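Local atomic coordinates of pumilio homolog 23 (Arabidopsis thaliana, PDB entry 5WZJ), a protein that binds RNA sequence-specifically through pumilio repeats, recognising an 18S rRNA sequence, and probably regulates the translation and stability of target mRNAs. Residues I15-T19 against R54-I58; L152-C157 against L231-A236; A297-N303 against H333-Q339. All coordinates share one frame. Residue numbers count along the deposited sequence, not the author numbering.

Contact 1 of 3, residues I15-T19 against R54-I58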
loop_
_atom_site.group_PDB
_atom_site.type_symbol
_atom_site.label_atom_id
_atom_site.label_comp_id
_atom_site.label_asym_id
_atom_site.label_seq_id
_atom_site.Cartn_x
_atom_site.Cartn_y
_atom_site.Cartn_z
ATOM N N ILE A 15 3.534 42.007 11.528
ATOM C CA ILE A 15 3.479 42.191 10.082
ATOM C C ILE A 15 2.682 43.449 9.717
ATOM O O ILE A 15 1.479 43.526 9.954
ATOM C CB ILE A 15 2.898 40.942 9.406
ATOM C CG1 ILE A 15 3.862 39.769 9.581
ATOM C CG2 ILE A 15 2.608 41.199 7.931
ATOM C CD1 ILE A 15 3.583 38.631 8.660
ATOM N N ASP A 16 3.366 44.435 9.136
ATOM C CA ASP A 16 2.761 45.719 8.818
ATOM C C ASP A 16 1.964 45.637 7.518
ATOM O O ASP A 16 2.112 44.686 6.747
ATOM C CB ASP A 16 3.846 46.793 8.721
ATOM C CG ASP A 16 4.990 46.387 7.813
ATOM O OD1 ASP A 16 5.950 45.763 8.312
ATOM O OD2 ASP A 16 4.930 46.687 6.603
ATOM N N PRO A 17 1.095 46.620 7.258
ATOM C CA PRO A 17 0.297 46.571 6.020
ATOM C C PRO A 17 1.114 46.751 4.748
ATOM O O PRO A 17 0.674 46.294 3.683
ATOM C CB PRO A 17 -0.715 47.712 6.207
ATOM C CG PRO A 17 -0.774 47.930 7.691
ATOM C CD PRO A 17 0.615 47.667 8.178
ATOM N N GLU A 18 2.272 47.420 4.808
ATOM C CA GLU A 18 3.133 47.471 3.628
ATOM C C GLU A 18 3.582 46.069 3.228
ATOM O O GLU A 18 3.535 45.708 2.046
ATOM C CB GLU A 18 4.350 48.366 3.876
ATOM C CG GLU A 18 4.125 49.852 3.616
ATOM C CD GLU A 18 3.575 50.600 4.828
ATOM O OE1 GLU A 18 3.230 49.948 5.839
ATOM O OE2 GLU A 18 3.497 51.846 4.766
ATOM N N THR A 19 3.998 45.259 4.205
ATOM C CA THR A 19 4.414 43.890 3.907
ATOM C C THR A 19 3.256 43.072 3.339
ATOM O O THR A 19 3.410 42.384 2.323
ATOM C CB THR A 19 4.980 43.226 5.163
ATOM O OG1 THR A 19 6.115 43.972 5.624
ATOM C CG2 THR A 19 5.413 41.786 4.864
ATOM N N ARG A 54 12.877 38.030 8.643
ATOM C CA ARG A 54 11.549 37.803 9.200
ATOM C C ARG A 54 10.925 36.567 8.576
ATOM O O ARG A 54 9.709 36.504 8.366
ATOM C CB ARG A 54 10.651 39.018 9.011
ATOM C CG ARG A 54 10.865 39.688 7.711
ATOM C CD ARG A 54 10.157 41.007 7.702
ATOM N NE ARG A 54 9.894 41.431 6.338
ATOM C CZ ARG A 54 8.991 42.346 6.010
ATOM N NH1 ARG A 54 8.267 42.931 6.957
ATOM N NH2 ARG A 54 8.811 42.668 4.735
ATOM N N GLU A 55 11.765 35.580 8.264
ATOM C CA GLU A 55 11.286 34.331 7.690
ATOM C C GLU A 55 10.201 33.689 8.553
ATOM O O GLU A 55 9.190 33.212 8.030
ATOM C CB GLU A 55 12.466 33.379 7.498
ATOM C CG GLU A 55 13.461 33.841 6.432
ATOM C CD GLU A 55 14.524 34.807 6.959
ATOM O OE1 GLU A 55 14.426 35.274 8.118
ATOM O OE2 GLU A 55 15.460 35.099 6.192
ATOM N N TYR A 56 10.382 33.677 9.876
ATOM C CA TYR A 56 9.403 33.008 10.729
ATOM C C TYR A 56 8.058 33.718 10.674
ATOM O O TYR A 56 7.008 33.073 10.539
ATOM C CB TYR A 56 9.891 32.924 12.182
ATOM C CG TYR A 56 8.797 32.406 13.105
ATOM C CD1 TYR A 56 8.514 31.050 13.176
ATOM C CD2 TYR A 56 8.027 33.277 13.874
ATOM C CE1 TYR A 56 7.507 30.569 13.999
ATOM C CE2 TYR A 56 7.011 32.801 14.697
ATOM C CZ TYR A 56 6.760 31.447 14.751
ATOM O OH TYR A 56 5.761 30.952 15.549
ATOM N N GLU A 57 8.076 35.049 10.800
ATOM C CA GLU A 57 6.840 35.821 10.827
ATOM C C GLU A 57 6.079 35.670 9.521
ATOM O O GLU A 57 4.854 35.511 9.517
ATOM C CB GLU A 57 7.151 37.302 11.094
ATOM C CG GLU A 57 7.717 37.623 12.469
ATOM C CD GLU A 57 9.110 37.060 12.719
ATOM O OE1 GLU A 57 9.861 36.829 11.747
ATOM O OE2 GLU A 57 9.452 36.837 13.902
ATOM N N ILE A 58 6.788 35.697 8.396
ATOM C CA ILE A 58 6.080 35.617 7.124
ATOM C C ILE A 58 5.604 34.192 6.845
ATOM O O ILE A 58 4.467 33.982 6.394
ATOM C CB ILE A 58 6.971 36.166 5.996
ATOM C CG1 ILE A 58 7.148 37.675 6.205
ATOM C CG2 ILE A 58 6.336 35.860 4.622
ATOM C CD1 ILE A 58 8.331 38.261 5.514
#
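Two helix starts meet at the N-terminal end of the pumilio-repeat superhelix: Asp16 is the N-cap of helix 17-31, and Arg54 holds the same position before helix 55-59 of Pumilio 1. The first helix is capped by the Asp16 side chain, whose OD2 accepts from Thr19 N at 2.9 Å. Arg54 then reaches across to this turn. Its NH1 donates to Thr19 OG1 at 2.7 Å, and NH2 adds a weak bond to the same OG1 at 3.1 Å, so one hydroxyl oxygen serves both terminal nitrogens of the guanidinium. Asp16 OD1 lies 3.9 Å from Arg54 NH1, a long salt bridge that places the capping carboxylate beside the positive charge. Arg54 NE makes a weak hydrogen bond to Glu50 O, just before the segment. Within helix 55-59 the first turn closes through Ile58 N to Arg54 O at 3.0 Å. Beside the polar group, Ile15 CD1 makes the apolar contact, 4.4 Å from Ile58 CG1, and rests against the backbone at Glu57 O, 3.5 Å away.

Contact 2 of 3, residues L152-C157 against L231-A236. With nucleotides of chain B.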
loop_
_atom_site.group_PDB
_atom_site.type_symbol
_atom_site.label_atom_id
_atom_site.label_comp_id
_atom_site.label_asym_id
_atom_site.label_seq_id
_atom_site.Cartn_x
_atom_site.Cartn_y
_atom_site.Cartn_z
ATOM N N LEU A 152 9.448 16.347 8.456
ATOM C CA LEU A 152 10.567 15.415 8.632
ATOM C C LEU A 152 10.471 14.234 7.671
ATOM O O LEU A 152 11.478 13.832 7.075
ATOM C CB LEU A 152 10.612 14.902 10.076
ATOM C CG LEU A 152 11.238 15.814 11.142
ATOM C CD1 LEU A 152 11.073 15.215 12.540
ATOM C CD2 LEU A 152 12.717 16.041 10.828
ATOM N N ARG A 153 9.272 13.677 7.505
ATOM C CA ARG A 153 9.055 12.623 6.515
ATOM C C ARG A 153 9.485 13.069 5.121
ATOM O O ARG A 153 10.210 12.351 4.422
ATOM C CB ARG A 153 7.581 12.199 6.523
ATOM C CG ARG A 153 7.253 11.273 7.710
ATOM C CD ARG A 153 5.770 10.920 7.780
ATOM N NE ARG A 153 5.034 11.842 8.638
ATOM C CZ ARG A 153 3.711 11.813 8.775
ATOM N NH1 ARG A 153 2.995 10.925 8.091
ATOM N NH2 ARG A 153 3.108 12.669 9.583
ATOM N N ARG A 154 9.033 14.251 4.691
ATOM C CA ARG A 154 9.431 14.749 3.375
ATOM C C ARG A 154 10.938 14.951 3.306
ATOM O O ARG A 154 11.581 14.552 2.325
ATOM C CB ARG A 154 8.691 16.050 3.038
ATOM C CG ARG A 154 9.027 16.595 1.631
ATOM C CD ARG A 154 8.082 17.737 1.202
ATOM N NE ARG A 154 6.677 17.343 1.237
ATOM C CZ ARG A 154 6.077 16.634 0.283
ATOM N NH1 ARG A 154 6.763 16.237 -0.777
ATOM N NH2 ARG A 154 4.801 16.303 0.397
ATOM N N LEU A 155 11.527 15.518 4.363
ATOM C CA LEU A 155 12.975 15.749 4.381
ATOM C C LEU A 155 13.761 14.443 4.305
ATOM O O LEU A 155 14.766 14.363 3.591
ATOM C CB LEU A 155 13.363 16.517 5.640
ATOM C CG LEU A 155 14.855 16.733 5.841
ATOM C CD1 LEU A 155 15.428 17.590 4.699
ATOM C CD2 LEU A 155 15.096 17.380 7.203
ATOM N N LEU A 156 13.348 13.426 5.073
ATOM C CA LEU A 156 13.972 12.111 4.972
ATOM C C LEU A 156 13.898 11.587 3.543
ATOM O O LEU A 156 14.889 11.083 3.007
ATOM C CB LEU A 156 13.294 11.126 5.935
ATOM C CG LEU A 156 13.576 11.327 7.431
ATOM C CD1 LEU A 156 12.478 10.672 8.270
ATOM C CD2 LEU A 156 14.939 10.762 7.804
ATOM N N CYS A 157 12.719 11.689 2.915
ATOM C CA CYS A 157 12.563 11.214 1.540
ATOM C C CYS A 157 13.503 11.951 0.594
ATOM O O CYS A 157 14.136 11.335 -0.270
ATOM C CB CYS A 157 11.108 11.378 1.077
ATOM S SG CYS A 157 9.938 10.207 1.797
ATOM N N LEU A 231 5.378 7.643 13.005
ATOM C CA LEU A 231 5.271 7.899 11.571
ATOM C C LEU A 231 6.606 8.332 10.964
ATOM O O LEU A 231 6.959 7.901 9.860
ATOM C CB LEU A 231 4.194 8.961 11.320
ATOM C CG LEU A 231 2.760 8.427 11.392
ATOM C CD1 LEU A 231 1.761 9.574 11.598
ATOM C CD2 LEU A 231 2.464 7.669 10.107
ATOM N N VAL A 232 7.340 9.209 11.653
ATOM C CA VAL A 232 8.671 9.601 11.191
ATOM C C VAL A 232 9.578 8.377 11.093
ATOM O O VAL A 232 10.247 8.155 10.076
ATOM C CB VAL A 232 9.269 10.667 12.128
ATOM C CG1 VAL A 232 10.734 10.950 11.745
ATOM C CG2 VAL A 232 8.432 11.968 12.080
ATOM N N LEU A 233 9.609 7.562 12.146
ATOM C CA LEU A 233 10.506 6.409 12.154
ATOM C C LEU A 233 10.093 5.359 11.123
ATOM O O LEU A 233 10.958 4.677 10.562
ATOM C CB LEU A 233 10.561 5.795 13.552
ATOM C CG LEU A 233 11.222 6.668 14.633
ATOM C CD1 LEU A 233 11.173 5.970 15.978
ATOM C CD2 LEU A 233 12.642 6.980 14.275
ATOM N N GLN A 234 8.788 5.213 10.862
ATOM C CA GLN A 234 8.336 4.322 9.793
ATOM C C GLN A 234 8.897 4.751 8.449
ATOM O O GLN A 234 9.425 3.927 7.693
ATOM C CB GLN A 234 6.811 4.304 9.714
ATOM C CG GLN A 234 6.125 3.615 10.898
ATOM C CD GLN A 234 4.642 3.919 10.907
ATOM O OE1 GLN A 234 3.963 3.779 9.880
ATOM N NE2 GLN A 234 4.137 4.388 12.040
ATOM N N THR A 235 8.768 6.039 8.125
ATOM C CA THR A 235 9.309 6.540 6.865
ATOM C C THR A 235 10.811 6.274 6.779
ATOM O O THR A 235 11.308 5.747 5.774
ATOM C CB THR A 235 8.988 8.030 6.723
ATOM O OG1 THR A 235 7.571 8.181 6.618
ATOM C CG2 THR A 235 9.647 8.636 5.492
ATOM N N ALA A 236 11.545 6.572 7.850
ATOM C CA ALA A 236 12.986 6.330 7.825
ATOM C C ALA A 236 13.300 4.858 7.558
ATOM O O ALA A 236 14.181 4.540 6.748
ATOM C CB ALA A 236 13.625 6.785 9.138
ATOM P P C B 9 -6.961 9.659 11.201
ATOM O OP1 C B 9 -8.167 10.388 11.669
ATOM O OP2 C B 9 -6.984 8.975 9.881
ATOM O "O5'" C B 9 -5.727 10.675 11.129
ATOM C "C5'" C B 9 -5.348 11.496 12.230
ATOM C "C4'" C B 9 -4.164 12.354 11.848
ATOM O "O4'" C B 9 -3.019 11.515 11.602
ATOM C "C3'" C B 9 -4.355 13.190 10.581
ATOM O "O3'" C B 9 -4.696 14.513 10.949
ATOM C "C2'" C B 9 -3.010 13.125 9.835
ATOM O "O2'" C B 9 -2.331 14.376 9.877
ATOM C "C1'" C B 9 -2.202 12.075 10.615
ATOM N N1 C B 9 -1.664 10.996 9.762
ATOM C C2 C B 9 -0.372 11.192 9.295
ATOM O O2 C B 9 0.199 12.245 9.643
ATOM N N3 C B 9 0.200 10.245 8.506
ATOM C C4 C B 9 -0.486 9.151 8.179
ATOM N N4 C B 9 0.102 8.243 7.394
ATOM C C5 C B 9 -1.823 8.932 8.652
ATOM C C6 C B 9 -2.375 9.872 9.435
ATOM P P A B 8 -8.574 4.011 13.518
ATOM O OP1 A B 8 -9.177 5.052 14.385
ATOM O OP2 A B 8 -9.180 3.694 12.211
ATOM O "O5'" A B 8 -7.062 4.374 13.216
ATOM C "C5'" A B 8 -6.732 5.387 12.296
ATOM C "C4'" A B 8 -5.841 6.385 12.970
ATOM O "O4'" A B 8 -4.552 5.777 13.247
ATOM C "C3'" A B 8 -5.531 7.639 12.169
ATOM O "O3'" A B 8 -6.543 8.623 12.367
ATOM C "C2'" A B 8 -4.194 8.064 12.734
ATOM O "O2'" A B 8 -4.438 8.718 13.973
ATOM C "C1'" A B 8 -3.528 6.706 13.023
ATOM N N9 A B 8 -2.682 6.174 11.927
ATOM C C8 A B 8 -3.000 5.828 10.628
ATOM N N7 A B 8 -1.980 5.345 9.941
ATOM C C5 A B 8 -0.929 5.341 10.843
ATOM C C6 A B 8 0.422 4.938 10.761
ATOM N N6 A B 8 1.025 4.440 9.675
ATOM N N1 A B 8 1.178 5.078 11.876
ATOM C C2 A B 8 0.636 5.575 12.996
ATOM N N3 A B 8 -0.611 5.988 13.190
ATOM C C4 A B 8 -1.353 5.831 12.069
#
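An arginine from one repeat lies along the helix of the next and ends on an RNA base: Arg153, on helix 146-160 of Pumilio 3, runs beside helix 227-239 of Pumilio 4. Its CG is 3.3 Å from Thr235 OG1, and Leu231 CB sits over one face of the guanidinium, 3.9 Å from Arg153 CZ. Leu231 also meets both bases, CD1 3.5 Å from N3 of C9 of chain B and CD2 3.4 Å from N1 of A8 of chain B. Arg153 NH1 donates to N3 and Arg153 NH2 to O2 of C9 of chain B, both at 2.9 Å. Arg153 NE is held by Ser149 O, and NH1 also by Tyr170 O, while Thr235 OG1 bonds to Leu169 O. The segments run nearly parallel, at 13° and 9.2 Å between axes. Behind the arginine the packing is apolar: Leu156 CD1 meets Val232 CG1 at 3.9 Å and Ala236 CB at 4.1 Å. Gln234 reads A8 of chain B, with NE2 to N1 and N6 to OE1, each 3.0 Å. Arginine thus offers two donors to cytosine, and glutamine one donor and one acceptor to adenine, a complementarity consistent with sequence-specific reading of these two bases.

Contact 3 of 3, residues A297-N303 against H333-Q339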
loop_
_atom_site.group_PDB
_atom_site.type_symbol
_atom_site.label_atom_id
_atom_site.label_comp_id
_atom_site.label_asym_id
_atom_site.label_seq_id
_atom_site.Cartn_x
_atom_site.Cartn_y
_atom_site.Cartn_z
ATOM N N ALA A 297 13.301 -5.908 8.113
ATOM C CA ALA A 297 14.297 -6.533 8.970
ATOM C C ALA A 297 15.179 -7.488 8.170
ATOM O O ALA A 297 14.656 -8.297 7.393
ATOM C CB ALA A 297 13.619 -7.294 10.107
ATOM N N PRO A 298 16.506 -7.410 8.307
ATOM C CA PRO A 298 17.371 -8.468 7.782
ATOM C C PRO A 298 17.106 -9.785 8.492
ATOM O O PRO A 298 16.548 -9.823 9.590
ATOM C CB PRO A 298 18.787 -7.958 8.084
ATOM C CG PRO A 298 18.630 -6.473 8.204
ATOM C CD PRO A 298 17.280 -6.283 8.848
ATOM N N GLU A 299 17.552 -10.876 7.857
ATOM C CA GLU A 299 17.162 -12.217 8.292
ATOM C C GLU A 299 17.466 -12.446 9.767
ATOM O O GLU A 299 16.601 -12.894 10.530
ATOM C CB GLU A 299 17.863 -13.276 7.436
ATOM C CG GLU A 299 17.692 -14.691 7.988
ATOM C CD GLU A 299 18.108 -15.772 7.000
ATOM O OE1 GLU A 299 17.706 -15.692 5.815
ATOM O OE2 GLU A 299 18.838 -16.699 7.415
ATOM N N SER A 300 18.697 -12.148 10.188
ATOM C CA SER A 300 19.094 -12.429 11.564
ATOM C C SER A 300 18.236 -11.649 12.547
ATOM O O SER A 300 17.866 -12.154 13.615
ATOM C CB SER A 300 20.573 -12.078 11.756
ATOM O OG SER A 300 20.791 -10.704 11.454
ATOM N N LEU A 301 17.913 -10.408 12.203
ATOM C CA LEU A 301 17.101 -9.595 13.095
ATOM C C LEU A 301 15.660 -10.100 13.120
ATOM O O LEU A 301 15.054 -10.195 14.193
ATOM C CB LEU A 301 17.189 -8.133 12.651
ATOM C CG LEU A 301 16.677 -7.072 13.611
ATOM C CD1 LEU A 301 17.529 -5.816 13.501
ATOM C CD2 LEU A 301 15.250 -6.777 13.276
ATOM N N TYR A 302 15.110 -10.459 11.951
ATOM C CA TYR A 302 13.763 -11.032 11.908
ATOM C C TYR A 302 13.682 -12.291 12.757
ATOM O O TYR A 302 12.728 -12.473 13.523
ATOM C CB TYR A 302 13.340 -11.346 10.459
ATOM C CG TYR A 302 11.995 -12.066 10.389
ATOM C CD1 TYR A 302 11.911 -13.448 10.593
ATOM C CD2 TYR A 302 10.808 -11.364 10.146
ATOM C CE1 TYR A 302 10.689 -14.113 10.570
ATOM C CE2 TYR A 302 9.580 -12.024 10.111
ATOM C CZ TYR A 302 9.530 -13.399 10.331
ATOM O OH TYR A 302 8.322 -14.068 10.307
ATOM N N ASN A 303 14.654 -13.198 12.603
ATOM C CA ASN A 303 14.577 -14.471 13.318
ATOM C C ASN A 303 14.589 -14.253 14.824
ATOM O O ASN A 303 13.897 -14.957 15.568
ATOM C CB ASN A 303 15.730 -15.393 12.900
ATOM C CG ASN A 303 15.578 -15.902 11.469
ATOM O OD1 ASN A 303 14.515 -15.772 10.866
ATOM N ND2 ASN A 303 16.642 -16.481 10.923
ATOM N N HIS A 333 6.655 -12.226 6.212
ATOM C CA HIS A 333 8.101 -12.164 6.051
ATOM C C HIS A 333 8.825 -13.317 6.729
ATOM O O HIS A 333 10.044 -13.252 6.910
ATOM C CB HIS A 333 8.610 -10.808 6.546
ATOM C CG HIS A 333 8.139 -9.678 5.693
ATOM N ND1 HIS A 333 6.926 -9.055 5.890
ATOM C CD2 HIS A 333 8.683 -9.107 4.593
ATOM C CE1 HIS A 333 6.752 -8.130 4.961
ATOM N NE2 HIS A 333 7.802 -8.144 4.160
ATOM N N ALA A 334 8.107 -14.385 7.082
ATOM C CA ALA A 334 8.763 -15.568 7.626
ATOM C C ALA A 334 9.778 -16.120 6.626
ATOM O O ALA A 334 9.635 -15.969 5.412
ATOM C CB ALA A 334 7.728 -16.636 7.986
ATOM N N ARG A 335 10.834 -16.739 7.157
ATOM C CA ARG A 335 12.004 -17.078 6.358
ATOM C C ARG A 335 12.114 -18.555 5.994
ATOM O O ARG A 335 12.618 -18.866 4.916
ATOM C CB ARG A 335 13.290 -16.654 7.086
ATOM C CG ARG A 335 13.510 -15.139 7.217
ATOM C CD ARG A 335 13.317 -14.434 5.879
ATOM N NE ARG A 335 14.142 -13.231 5.752
ATOM C CZ ARG A 335 13.809 -12.029 6.225
ATOM N NH1 ARG A 335 12.648 -11.845 6.880
ATOM N NH2 ARG A 335 14.642 -11.005 6.050
ATOM N N ASP A 336 11.657 -19.472 6.845
ATOM C CA ASP A 336 11.944 -20.886 6.624
ATOM C C ASP A 336 10.766 -21.743 7.071
ATOM O O ASP A 336 9.780 -21.261 7.644
ATOM C CB ASP A 336 13.242 -21.309 7.336
ATOM C CG ASP A 336 13.213 -21.064 8.840
ATOM O OD1 ASP A 336 12.182 -21.327 9.495
ATOM O OD2 ASP A 336 14.244 -20.616 9.379
ATOM N N GLN A 337 10.899 -23.044 6.822
ATOM C CA GLN A 337 9.800 -23.964 7.064
ATOM C C GLN A 337 9.603 -24.244 8.545
ATOM O O GLN A 337 8.490 -24.589 8.958
ATOM C CB GLN A 337 10.039 -25.254 6.278
ATOM C CG GLN A 337 10.357 -24.966 4.810
ATOM C CD GLN A 337 10.489 -26.214 3.954
ATOM O OE1 GLN A 337 10.929 -27.264 4.425
ATOM N NE2 GLN A 337 10.105 -26.101 2.684
ATOM N N GLU A 338 10.650 -24.095 9.363
ATOM C CA GLU A 338 10.457 -24.283 10.796
ATOM C C GLU A 338 9.536 -23.207 11.356
ATOM O O GLU A 338 8.641 -23.495 12.160
ATOM C CB GLU A 338 11.796 -24.285 11.533
ATOM C CG GLU A 338 11.642 -24.539 13.033
ATOM C CD GLU A 338 12.912 -24.264 13.845
ATOM O OE1 GLU A 338 14.012 -24.155 13.257
ATOM O OE2 GLU A 338 12.803 -24.156 15.085
ATOM N N GLN A 339 9.728 -21.962 10.920
ATOM C CA GLN A 339 8.826 -20.891 11.325
ATOM C C GLN A 339 7.413 -21.142 10.816
ATOM O O GLN A 339 6.436 -20.931 11.545
ATOM C CB GLN A 339 9.359 -19.544 10.821
ATOM C CG GLN A 339 10.620 -19.092 11.559
ATOM C CD GLN A 339 11.325 -17.945 10.873
ATOM O OE1 GLN A 339 11.050 -17.625 9.709
ATOM N NE2 GLN A 339 12.246 -17.314 11.591
HETATM O O HOH W 1 12.062 -9.047 7.119
#
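His333 is the first residue beyond helix 323-332 and turns its CB toward Tyr302, whose CE2 is 3.9 Å away; its carbonyl O lies over one face of the tyrosine ring, 3.5 Å from CE2. Next, Ala334 brings CA to 3.1 Å from Tyr302 OH, a hydroxyl hydrogen-bonded to Leu330 O. Arg335 then folds back across the start of helix 299-310. Its NH2 donates to Ala297 O at 3.0 Å, and NH1 to His333 O, also at 3.0 Å. A water donates to Ala297 O and accepts from Arg335 NH1, while Glu299 CA sits over one face of the guanidinium. Asp336 is the N-cap of helix 337-347, its OD1 accepting from Gln339 N at 2.9 Å. Gln339 OE1 takes Arg335 N at 2.7 Å and, weakly, Asp336 N at 3.5 Å, completing a capping box with Asp336; Gln339 NE2 donates to Asn303 OD1 at 2.8 Å. That bond, Arg335 to Ala297 and the water link Pumilio 5 to Pumilio 6, in the successive stacking of helical repeats that builds a PUF superhelix.

The three contacts follow one another along the chain and sample the superhelix from its N-terminal end to beyond the middle. Contact 1 is the outlier, centred about 41 Å from the centre of the chain, whereas contacts 2 and 3 lie about 16 and 22 Å from it. Centre to centre, contact 2 is about 30 Å from contact 1 and 25 Å from contact 3, and contacts 1 and 3 are about 56 Å apart; none touches another. Contact 2 touches the RNA bases directly, pairing two base-reading helices. Contacts 1 and 3 join helix starts and turns away from the RNA, their nearest atoms about 8 and 10 Å from the nucleic acid.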